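Local coordinates for protein chitin binding domain (Burkholderia pseudomallei, PDB 3UAM) that probably binds chitin or a related polysaccharide and may cleave it oxidatively, as AA10 lytic polysaccharide monooxygenases do, at residues N95-S99 against T140-L144; W103-R109 against I211-A216. Residue numbers count along the deposited sequence, not the author numbering.

Interaction 1. Residues N95-S99 against T140-L144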
ATOM      1  N   ASN A  95      -7.743  -2.620  10.717  1.00 10.22           N
ATOM      2  CA  ASN A  95      -7.140  -1.596  11.573  1.00 10.42           C
ATOM      3  C   ASN A  95      -6.896  -1.981  13.020  1.00 11.36           C
ATOM      4  O   ASN A  95      -6.330  -1.188  13.789  1.00 11.46           O
ATOM      5  CB  ASN A  95      -8.024  -0.342  11.542  1.00 10.36           C
ATOM      6  CG  ASN A  95      -8.118   0.251  10.151  1.00  9.73           C
ATOM      7  OD1 ASN A  95      -7.104   0.330   9.439  1.00  9.15           O
ATOM      8  ND2 ASN A  95      -9.320   0.648   9.743  1.00  9.71           N
ATOM      9  N   GLU A  96      -7.327  -3.178  13.403  1.00 12.27           N
ATOM     10  CA  GLU A  96      -7.065  -3.637  14.740  1.00 13.35           C
ATOM     11  C   GLU A  96      -5.556  -3.733  14.988  1.00 12.70           C
ATOM     12  O   GLU A  96      -4.795  -4.112  14.120  1.00 12.01           O
ATOM     13  CB  GLU A  96      -7.741  -4.985  15.001  1.00 14.73           C
ATOM     14  CG  GLU A  96      -9.254  -4.907  14.979  1.00 16.01           C
ATOM     15  CD  GLU A  96      -9.839  -4.043  16.090  1.00 17.69           C
ATOM     16  OE1 GLU A  96      -9.212  -3.873  17.168  1.00 18.78           O
ATOM     17  OE2 GLU A  96     -10.964  -3.553  15.880  1.00 19.53           O
ATOM     18  N   PRO A  97      -5.129  -3.395  16.203  1.00 12.97           N
ATOM     19  CA  PRO A  97      -3.731  -3.531  16.550  1.00 12.79           C
ATOM     20  C   PRO A  97      -3.363  -4.985  16.694  1.00 12.85           C
ATOM     21  O   PRO A  97      -4.242  -5.824  16.969  1.00 13.16           O
ATOM     22  CB  PRO A  97      -3.646  -2.839  17.915  1.00 13.53           C
ATOM     23  CG  PRO A  97      -4.980  -3.082  18.521  1.00 14.22           C
ATOM     24  CD  PRO A  97      -5.960  -3.051  17.371  1.00 13.78           C
ATOM     25  N   ASP A  98      -2.074  -5.273  16.577  1.00 12.62           N
ATOM     26  CA  ASP A  98      -1.581  -6.646  16.703  1.00 12.96           C
ATOM     27  C   ASP A  98      -1.832  -7.227  18.110  1.00 14.16           C
ATOM     28  O   ASP A  98      -2.016  -8.445  18.278  1.00 14.74           O
ATOM     29  CB  ASP A  98      -0.109  -6.706  16.340  1.00 12.57           C
ATOM     30  CG  ASP A  98       0.418  -8.113  16.315  1.00 12.71           C
ATOM     31  OD1 ASP A  98      -0.049  -8.889  15.468  1.00 12.15           O
ATOM     32  OD2 ASP A  98       1.291  -8.418  17.140  1.00 13.27           O
ATOM     33  N   SER A  99      -1.899  -6.362  19.115  1.00 14.79           N
ATOM     34  CA  SER A  99      -2.298  -6.788  20.465  1.00 16.03           C
ATOM     35  C   SER A  99      -3.618  -7.594  20.506  1.00 16.45           C
ATOM     36  O   SER A  99      -3.832  -8.382  21.396  1.00 17.47           O
ATOM     37  CB  SER A  99      -2.453  -5.560  21.380  1.00 16.56           C
ATOM     38  OG  SER A  99      -3.517  -4.710  20.957  1.00 16.33           O
ATOM     39  N   THR A 140       4.936  -1.751  18.411  1.00 14.34           N
ATOM     40  CA  THR A 140       4.355  -2.778  17.544  1.00 13.86           C
ATOM     41  C   THR A 140       2.954  -3.192  17.935  1.00 14.06           C
ATOM     42  O   THR A 140       2.293  -3.843  17.158  1.00 13.68           O
ATOM     43  CB  THR A 140       5.209  -4.070  17.524  1.00 14.03           C
ATOM     44  OG1 THR A 140       5.044  -4.749  18.768  1.00 14.85           O
ATOM     45  CG2 THR A 140       6.711  -3.748  17.271  1.00 14.07           C
ATOM     46  N   GLN A 141       2.525  -2.863  19.147  1.00 14.94           N
ATOM     47  CA  GLN A 141       1.196  -3.220  19.625  1.00 15.43           C
ATOM     48  C   GLN A 141       0.123  -2.127  19.386  1.00 15.17           C
ATOM     49  O   GLN A 141      -1.041  -2.315  19.735  1.00 15.59           O
ATOM     50  CB  GLN A 141       1.289  -3.581  21.105  1.00 16.75           C
ATOM     51  CG  GLN A 141       2.253  -4.743  21.354  1.00 17.25           C
ATOM     52  CD  GLN A 141       1.825  -6.009  20.608  1.00 17.09           C
ATOM     53  OE1 GLN A 141       0.907  -6.680  21.029  1.00 17.78           O
ATOM     54  NE2 GLN A 141       2.480  -6.316  19.477  1.00 16.63           N
ATOM     55  N   ALA A 142       0.500  -1.018  18.760  1.00 14.44           N
ATOM     56  CA  ALA A 142      -0.426   0.089  18.536  1.00 14.26           C
ATOM     57  C   ALA A 142      -1.132  -0.031  17.181  1.00 13.35           C
ATOM     58  O   ALA A 142      -0.695  -0.764  16.316  1.00 12.42           O
ATOM     59  CB  ALA A 142       0.321   1.409  18.599  1.00 14.17           C
ATOM     60  N   ARG A 143      -2.206   0.726  16.997  1.00 13.50           N
ATOM     61  CA  ARG A 143      -2.796   0.871  15.675  1.00 13.00           C
ATOM     62  C   ARG A 143      -1.790   1.646  14.848  1.00 12.13           C
ATOM     63  O   ARG A 143      -1.082   2.483  15.387  1.00 12.33           O
ATOM     64  CB  ARG A 143      -4.130   1.594  15.737  1.00 13.93           C
ATOM     65  CG  ARG A 143      -5.204   0.758  16.422  1.00 15.29           C
ATOM     66  CD  ARG A 143      -6.523   1.479  16.464  1.00 16.50           C
ATOM     67  NE  ARG A 143      -7.483   0.636  17.154  1.00 18.34           N
ATOM     68  CZ  ARG A 143      -8.587   0.117  16.625  1.00 18.93           C
ATOM     69  NH1 ARG A 143      -8.956   0.391  15.359  1.00 18.60           N
ATOM     70  NH2 ARG A 143      -9.355  -0.650  17.400  1.00 19.58           N
ATOM     71  N   LEU A 144      -1.719   1.343  13.560  1.00 11.05           N
ATOM     72  CA  LEU A 144      -0.674   1.883  12.688  1.00 10.48           C
ATOM     73  C   LEU A 144      -0.851   3.382  12.549  1.00 10.36           C
ATOM     74  O   LEU A 144      -1.964   3.857  12.382  1.00 10.27           O
ATOM     75  CB  LEU A 144      -0.742   1.249  11.296  1.00  9.85           C
ATOM     76  CG  LEU A 144      -0.524  -0.253  11.210  1.00  9.81           C
ATOM     77  CD1 LEU A 144      -0.682  -0.742   9.781  1.00  9.35           C
ATOM     78  CD2 LEU A 144       0.862  -0.563  11.705  1.00 10.16           C
TER
HETATM   79  O   HOH W   1      -3.897  -0.237  12.670  1.00  8.96           O
HETATM   80  O   HOH W   2     -11.071  -1.570  13.561  1.00 21.83           O
HETATM   81  O   HOH W   3      -0.130  -3.279  16.043  1.00  7.64           O
HETATM   82  O   HOH W   4      -2.687  -2.271  21.756  1.00 21.65           O

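Interaction 2. Residues W103-R109 against I211-A216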
ATOM      1  N   TRP A 103      -1.804 -10.672  13.883  1.00 11.93           N
ATOM      2  CA  TRP A 103      -1.730 -10.843  12.436  1.00 11.24           C
ATOM      3  C   TRP A 103      -0.737 -11.901  12.057  1.00 11.47           C
ATOM      4  O   TRP A 103       0.302 -12.032  12.702  1.00 11.60           O
ATOM      5  CB  TRP A 103      -1.338  -9.550  11.771  1.00 10.40           C
ATOM      6  CG  TRP A 103      -2.298  -8.442  12.051  1.00 10.22           C
ATOM      7  CD1 TRP A 103      -2.078  -7.295  12.786  1.00 10.13           C
ATOM      8  CD2 TRP A 103      -3.695  -8.361  11.625  1.00 10.08           C
ATOM      9  NE1 TRP A 103      -3.205  -6.521  12.806  1.00 10.11           N
ATOM     10  CE2 TRP A 103      -4.203  -7.099  12.140  1.00 10.02           C
ATOM     11  CE3 TRP A 103      -4.519  -9.157  10.864  1.00 10.15           C
ATOM     12  CZ2 TRP A 103      -5.492  -6.671  11.894  1.00 10.08           C
ATOM     13  CZ3 TRP A 103      -5.824  -8.729  10.629  1.00 10.20           C
ATOM     14  CH2 TRP A 103      -6.301  -7.522  11.139  1.00 10.14           C
ATOM     15  N   GLN A 104      -1.045 -12.654  10.999  1.00 11.55           N
ATOM     16  CA  GLN A 104      -0.122 -13.655  10.482  1.00 11.83           C
ATOM     17  C   GLN A 104       1.025 -12.873   9.869  1.00 11.08           C
ATOM     18  O   GLN A 104       0.787 -11.904   9.148  1.00 10.25           O
ATOM     19  CB  GLN A 104      -0.783 -14.505   9.400  1.00 12.27           C
ATOM     20  CG  GLN A 104      -1.902 -15.416   9.862  1.00 13.35           C
ATOM     21  CD  GLN A 104      -2.589 -16.083   8.674  1.00 13.77           C
ATOM     22  OE1 GLN A 104      -3.755 -15.798   8.385  1.00 14.34           O
ATOM     23  NE2 GLN A 104      -1.856 -16.933   7.957  1.00 14.03           N
ATOM     24  N   LYS A 105       2.253 -13.278  10.174  1.00 11.18           N
ATOM     25  CA  LYS A 105       3.441 -12.516   9.802  1.00 10.78           C
ATOM     26  C   LYS A 105       4.385 -13.367   8.970  1.00 10.86           C
ATOM     27  O   LYS A 105       4.682 -14.497   9.333  1.00 11.80           O
ATOM     28  CB  LYS A 105       4.166 -12.033  11.061  1.00 11.10           C
ATOM     29  CG  LYS A 105       3.351 -11.092  11.946  1.00 11.10           C
ATOM     30  CD  LYS A 105       3.936 -10.972  13.343  1.00 11.70           C
ATOM     31  CE  LYS A 105       3.016 -10.198  14.287  1.00 11.88           C
ATOM     32  NZ  LYS A 105       1.693 -10.823  14.568  1.00 12.04           N
ATOM     33  N   HIS A 106       4.877 -12.828   7.872  1.00 10.22           N
ATOM     34  CA  HIS A 106       5.833 -13.540   7.024  1.00 10.32           C
ATOM     35  C   HIS A 106       7.201 -13.595   7.670  1.00 10.60           C
ATOM     36  O   HIS A 106       7.760 -12.548   8.054  1.00 10.33           O
ATOM     37  CB  HIS A 106       5.944 -12.859   5.648  1.00  9.76           C
ATOM     38  CG  HIS A 106       4.667 -12.872   4.870  1.00  9.48           C
ATOM     39  ND1 HIS A 106       4.250 -13.949   4.205  1.00  9.85           N
ATOM     40  CD2 HIS A 106       3.668 -11.895   4.714  1.00  9.06           C
ATOM     41  CE1 HIS A 106       3.064 -13.693   3.627  1.00  9.55           C
ATOM     42  NE2 HIS A 106       2.707 -12.429   3.938  1.00  9.04           N
ATOM     43  N   ALA A 107       7.759 -14.799   7.772  1.00 11.05           N
ATOM     44  CA  ALA A 107       9.097 -14.986   8.342  1.00 11.57           C
ATOM     45  C   ALA A 107      10.127 -14.405   7.377  1.00 11.30           C
ATOM     46  O   ALA A 107      10.268 -14.909   6.270  1.00 11.22           O
ATOM     47  CB  ALA A 107       9.387 -16.469   8.612  1.00 12.36           C
ATOM     48  N   VAL A 108      10.815 -13.337   7.775  1.00 11.13           N
ATOM     49  CA  VAL A 108      11.838 -12.717   6.903  1.00 10.99           C
ATOM     50  C   VAL A 108      13.137 -12.432   7.669  1.00 11.67           C
ATOM     51  O   VAL A 108      13.200 -12.606   8.888  1.00 12.35           O
ATOM     52  CB  VAL A 108      11.330 -11.435   6.215  1.00 10.12           C
ATOM     53  CG1 VAL A 108      10.222 -11.768   5.203  1.00  9.54           C
ATOM     54  CG2 VAL A 108      10.852 -10.410   7.242  1.00  9.87           C
ATOM     55  N   ARG A 109      14.157 -12.017   6.930  1.00 11.77           N
ATOM     56  CA  ARG A 109      15.482 -11.728   7.462  1.00 12.49           C
ATOM     57  C   ARG A 109      16.026 -10.408   6.926  1.00 12.25           C
ATOM     58  O   ARG A 109      15.737 -10.010   5.780  1.00 11.62           O
ATOM     59  CB  ARG A 109      16.449 -12.844   7.060  1.00 13.28           C
ATOM     60  CG  ARG A 109      16.059 -14.222   7.549  1.00 13.72           C
ATOM     61  CD  ARG A 109      17.088 -15.246   7.092  1.00 14.58           C
ATOM     62  NE  ARG A 109      18.353 -15.045   7.782  1.00 15.42           N
ATOM     63  CZ  ARG A 109      18.615 -15.462   9.017  1.00 16.12           C
ATOM     64  NH1 ARG A 109      17.719 -16.125   9.715  1.00 16.17           N
ATOM     65  NH2 ARG A 109      19.789 -15.210   9.562  1.00 16.92           N
ATOM     66  N   ILE A 211       1.548  -5.329   4.706  1.00  6.15           N
ATOM     67  CA  ILE A 211       2.132  -6.659   4.698  1.00  6.49           C
ATOM     68  C   ILE A 211       2.866  -6.814   6.010  1.00  6.94           C
ATOM     69  O   ILE A 211       3.696  -5.952   6.375  1.00  6.89           O
ATOM     70  CB  ILE A 211       3.174  -6.850   3.572  1.00  6.38           C
ATOM     71  CG1 ILE A 211       2.557  -6.524   2.219  1.00  6.10           C
ATOM     72  CG2 ILE A 211       3.691  -8.281   3.580  1.00  6.74           C
ATOM     73  CD1 ILE A 211       3.567  -6.314   1.114  1.00  5.98           C
ATOM     74  N   ASP A 212       2.538  -7.885   6.720  1.00  7.44           N
ATOM     75  CA  ASP A 212       3.041  -8.085   8.062  1.00  8.00           C
ATOM     76  C   ASP A 212       4.248  -9.006   8.028  1.00  8.43           C
ATOM     77  O   ASP A 212       4.182 -10.080   7.462  1.00  8.66           O
ATOM     78  CB  ASP A 212       1.952  -8.691   8.940  1.00  8.36           C
ATOM     79  CG  ASP A 212       0.828  -7.717   9.227  1.00  8.17           C
ATOM     80  OD1 ASP A 212       1.076  -6.642   9.861  1.00  8.09           O
ATOM     81  OD2 ASP A 212      -0.323  -8.055   8.837  1.00  8.15           O
ATOM     82  N   LEU A 213       5.333  -8.575   8.669  1.00  8.77           N
ATOM     83  CA  LEU A 213       6.637  -9.234   8.607  1.00  9.22           C
ATOM     84  C   LEU A 213       7.173  -9.543  10.008  1.00 10.02           C
ATOM     85  O   LEU A 213       6.987  -8.758  10.938  1.00  9.89           O
ATOM     86  CB  LEU A 213       7.646  -8.325   7.889  1.00  8.92           C
ATOM     87  CG  LEU A 213       7.272  -7.825   6.484  1.00  8.34           C
ATOM     88  CD1 LEU A 213       8.391  -6.925   5.947  1.00  8.21           C
ATOM     89  CD2 LEU A 213       6.977  -8.964   5.516  1.00  8.28           C
ATOM     90  N   ASN A 214       7.855 -10.683  10.127  1.00 10.76           N
ATOM     91  CA  ASN A 214       8.572 -11.039  11.325  1.00 11.75           C
ATOM     92  C   ASN A 214      10.036 -11.306  10.993  1.00 12.18           C
ATOM     93  O   ASN A 214      10.367 -12.309  10.373  1.00 12.24           O
ATOM     94  CB  ASN A 214       7.972 -12.281  11.987  1.00 12.51           C
ATOM     95  CG  ASN A 214       8.474 -12.458  13.406  1.00 13.51           C
ATOM     96  OD1 ASN A 214       8.501 -11.503  14.179  1.00 13.95           O
ATOM     97  ND2 ASN A 214       8.856 -13.679  13.759  1.00 14.36           N
ATOM     98  N   PHE A 215      10.898 -10.389  11.415  1.00 12.45           N
ATOM     99  CA  PHE A 215      12.315 -10.466  11.103  1.00 12.96           C
ATOM    100  C   PHE A 215      12.979 -11.298  12.172  1.00 14.25           C
ATOM    101  O   PHE A 215      12.770 -11.065  13.370  1.00 14.81           O
ATOM    102  CB  PHE A 215      12.952  -9.073  11.101  1.00 12.68           C
ATOM    103  CG  PHE A 215      12.708  -8.277   9.840  1.00 11.75           C
ATOM    104  CD1 PHE A 215      11.534  -7.580   9.664  1.00 11.01           C
ATOM    105  CD2 PHE A 215      13.691  -8.165   8.872  1.00 11.82           C
ATOM    106  CE1 PHE A 215      11.321  -6.811   8.544  1.00 10.41           C
ATOM    107  CE2 PHE A 215      13.487  -7.397   7.731  1.00 11.17           C
ATOM    108  CZ  PHE A 215      12.304  -6.716   7.573  1.00 10.48           C
ATOM    109  N   ALA A 216      13.780 -12.256  11.741  1.00 15.01           N
ATOM    110  CA  ALA A 216      14.647 -13.001  12.648  1.00 16.41           C
ATOM    111  C   ALA A 216      15.461 -12.019  13.538  1.00 17.21           C
ATOM    112  O   ALA A 216      15.879 -10.925  13.108  1.00 17.30           O
ATOM    113  CB  ALA A 216      15.574 -13.925  11.850  1.00 16.77           C
ATOM    114  OXT ALA A 216      15.695 -12.264  14.725  1.00 18.42           O
TER
HETATM  115  O   HOH W   5      -0.985 -10.416   7.826  1.00  4.33           O

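Interaction 1. Residues N95-S99 against T140-L144
A helix N-terminus and an irregular loop can be held together largely by water, and N95-S99 against T140-L144, where the start of helix 98-101 meets the loop between strands 126-133 and 155-158, is a case in point. Four bridging waters do most of the polar work. One accepts from D98 N and donates to both T140 O and A142 O; another accepts from L144 N and donates to N95 O; a third joins S99 OG to Q141 O; the last links E96 OE2 to R143 NH1, weakly at the arginine. Across the contact Q141 NE2 gives a weak hydrogen bond to D98 OD2 (3.4 Å); D98 is bound more firmly by K105. E96 OE1 and R143 NH2 form a salt bridge at 3.2 Å, out of the guanidinium plane and so resting on charge alone. Packing centres on P97, the N-cap: its CB lies 3.2 Å from Q141 O, and its CD sits over one face of the R143 guanidinium. With direct bonds so few, the fit depends on solvent and on apolar cover by P97.

Interaction 2. Residues W103-R109 against I211-A216
V108 lies over the face of the F215 ring, its CG2 3.7 Å from the ring centroid and only 6° off the normal, a CH-pi contact. The pair belongs to a parallel beta ladder in which short strand 106-108 runs beside the C-terminal end of strand 205-215, part of the mixed sheet of this LPMO domain. H106, A107 and V108 stand in register with L213, N214 and F215, and the main chain shows the staggered bonding of parallel strands: H106 N donates to D212 O (2.9 Å), N214 N to H106 O (2.8 Å), V108 N to N214 O (2.8 Å) and A216 N to V108 O (2.9 Å). Thus H106 and V108 each use both N and O, and A107 lies between them.

H106, V108, L213 and F215 share one face of the sheet. There V108 CG2 also reaches L213 CB at 3.9 Å, and L185 packs on both V108 and F215; H106 NE2 is bound by E28 O. A107 and N214 occupy the other face.

Ahead of the strand, the contact turns polar. The D212 carboxylate is held by Y191 and by a salt bridge to R30, while W103 meets R30 through a cation-pi interaction. Here a single water donates to both Q104 O and D212 OD2, at 2.7 Å from each atom.

The two contacts show how a junction between a helix start and a loop can be tied to a sheet through a short connection. Their centres lie 15 Å apart, and their segments alternate along the chain: 95-99, 103-109, 140-144, then 211-216. Helix 98-101 leads almost directly into strand 106-108, so interaction 1 adjoins interaction 2. At the seam D98 OD1 makes a salt bridge to K105 NZ (2.8 Å) and probably a hydrogen bond to W103 N (3.0 Å). Y191 of strand 190-200, which pairs with strand 205-215, touches both contacts. The chain after N95 is thereby joined to the 140-144 loop and to the C-terminal strand within one domain.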